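Local coordinates for protein spore cortex-lytic enzyme (PDB 6TCI) that probably acts as an N-acetylmuramyl-L-alanine amidase that breaks down spore cortex peptidoglycan during germination, represented here by its N-terminal peptidoglycan-binding domain, at residues 40-43 with 44-48. Numbering follows the deposited sequence.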
loop_
_atom_site.group_PDB
_atom_site.type_symbol
_atom_site.label_atom_id
_atom_site.label_comp_id
_atom_site.label_asym_id
_atom_site.label_seq_id
_atom_site.Cartn_x
_atom_site.Cartn_y
_atom_site.Cartn_z
ATOM N N GLY A 40 8.206 0.824 -6.986
ATOM C CA GLY A 40 8.563 0.698 -5.586
ATOM C C GLY A 40 7.360 0.464 -4.699
ATOM O O GLY A 40 7.454 -0.244 -3.691
ATOM N N THR A 41 6.218 1.047 -5.063
ATOM C CA THR A 41 4.987 0.842 -4.311
ATOM C C THR A 41 4.387 -0.527 -4.601
ATOM O O THR A 41 3.896 -1.202 -3.689
ATOM C CB THR A 41 4.003 1.958 -4.671
ATOM O OG1 THR A 41 4.630 3.232 -4.464
ATOM C CG2 THR A 41 2.745 1.872 -3.839
ATOM N N TYR A 42 4.425 -0.943 -5.870
ATOM C CA TYR A 42 3.974 -2.275 -6.258
ATOM C C TYR A 42 4.744 -3.344 -5.499
ATOM O O TYR A 42 4.153 -4.261 -4.911
ATOM C CB TYR A 42 4.210 -2.412 -7.762
ATOM C CG TYR A 42 3.878 -3.737 -8.416
ATOM C CD1 TYR A 42 2.581 -4.037 -8.818
ATOM C CD2 TYR A 42 4.883 -4.659 -8.697
ATOM C CE1 TYR A 42 2.288 -5.238 -9.445
ATOM C CE2 TYR A 42 4.600 -5.857 -9.335
ATOM C CZ TYR A 42 3.307 -6.143 -9.708
ATOM O OH TYR A 42 3.029 -7.337 -10.334
ATOM N N TRP A 43 6.079 -3.230 -5.492
ATOM C CA TRP A 43 6.937 -4.187 -4.797
ATOM C C TRP A 43 6.646 -4.212 -3.299
ATOM O O TRP A 43 6.434 -5.280 -2.709
ATOM C CB TRP A 43 8.391 -3.796 -5.070
ATOM C CG TRP A 43 9.444 -4.590 -4.360
ATOM C CD1 TRP A 43 10.300 -4.127 -3.406
ATOM C CD2 TRP A 43 9.795 -5.961 -4.582
ATOM N NE1 TRP A 43 11.147 -5.128 -3.000
ATOM C CE2 TRP A 43 10.857 -6.267 -3.704
ATOM C CE3 TRP A 43 9.303 -6.965 -5.420
ATOM C CZ2 TRP A 43 11.445 -7.530 -3.650
ATOM C CZ3 TRP A 43 9.886 -8.224 -5.359
ATOM C CH2 TRP A 43 10.946 -8.492 -4.483
ATOM N N ALA A 44 6.642 -3.035 -2.664
ATOM C CA ALA A 44 6.366 -2.964 -1.231
ATOM C C ALA A 44 5.007 -3.558 -0.899
ATOM O O ALA A 44 4.863 -4.288 0.087
ATOM C CB ALA A 44 6.423 -1.510 -0.761
ATOM N N LEU A 45 3.989 -3.239 -1.703
ATOM C CA LEU A 45 2.646 -3.714 -1.397
ATOM C C LEU A 45 2.546 -5.222 -1.548
ATOM O O LEU A 45 1.927 -5.890 -0.713
ATOM C CB LEU A 45 1.617 -3.002 -2.280
ATOM C CG LEU A 45 0.158 -3.426 -2.056
ATOM C CD1 LEU A 45 -0.285 -3.233 -0.607
ATOM C CD2 LEU A 45 -0.785 -2.705 -3.027
ATOM N N ARG A 46 3.166 -5.781 -2.591
ATOM C CA ARG A 46 3.151 -7.233 -2.741
ATOM C C ARG A 46 3.868 -7.926 -1.584
ATOM O O ARG A 46 3.413 -8.970 -1.104
ATOM C CB ARG A 46 3.738 -7.627 -4.094
ATOM C CG ARG A 46 2.842 -7.238 -5.245
ATOM C CD ARG A 46 3.528 -7.491 -6.565
ATOM N NE ARG A 46 3.913 -8.892 -6.687
ATOM C CZ ARG A 46 3.188 -9.815 -7.315
ATOM N NH1 ARG A 46 2.050 -9.487 -7.917
ATOM N NH2 ARG A 46 3.601 -11.067 -7.335
ATOM N N ASN A 47 4.988 -7.363 -1.120
ATOM C CA ASN A 47 5.684 -7.965 0.017
ATOM C C ASN A 47 4.844 -7.878 1.283
ATOM O O ASN A 47 4.854 -8.801 2.107
ATOM C CB ASN A 47 7.035 -7.283 0.215
ATOM C CG ASN A 47 8.034 -7.682 -0.839
ATOM O OD1 ASN A 47 7.961 -8.784 -1.386
ATOM N ND2 ASN A 47 8.965 -6.789 -1.144
ATOM N N PHE A 48 4.115 -6.771 1.457
ATOM C CA PHE A 48 3.193 -6.664 2.581
ATOM C C PHE A 48 2.102 -7.722 2.488
ATOM O O PHE A 48 1.787 -8.395 3.477
ATOM C CB PHE A 48 2.571 -5.267 2.621
ATOM C CG PHE A 48 1.455 -5.149 3.607
ATOM C CD1 PHE A 48 1.730 -4.915 4.943
ATOM C CD2 PHE A 48 0.138 -5.310 3.218
ATOM C CE1 PHE A 48 0.720 -4.833 5.873
ATOM C CE2 PHE A 48 -0.885 -5.222 4.153
ATOM C CZ PHE A 48 -0.584 -4.989 5.482
#
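The amide N of L45 donates to the carbonyl O of T41 at 2.8 Å, the shortest of four i to i+4 bonds, from G40–A44 to W43–N47, that hold these successive turns of helix. On the outer side, Y42 and R46 lie alongside each other. Anti to the backbone N (chi1 177°), CG of Y42 swings the ring outward, leaning toward the next turn, where R46 CD lies over one face, 3.6 Å from the ring centroid, in a CH-pi contact. A bend at chi3 carries the guanidinium past the rim, its plane turned 25° from the ring, with NH1 3.4 Å from Y42 OH at an angle too poor for a hydrogen bond. Arginine suits this place because its methylenes can cover an aromatic face while the charged end stays at the periphery. Helix 39-51 is the second of three helices in the chain of this small all-helical peptidoglycan-binding domain, and its inner side is mostly apolar: A44 and L45 touch L23 of helix 14-25, L45 also meets T64 of helix 62-71, and the small methyl of A44 permits close approach. T41 is the polar exception, its buried hydroxyl hydrogen-bonded to Q20. One residue further along from Y42–R46, N47 presents ND2 over one face of the W43 indole, 3.2 Å from CE2, the planes 78° apart; a short amide can bring its NH2 over so broad a face, while the indole also meets the W39 ring.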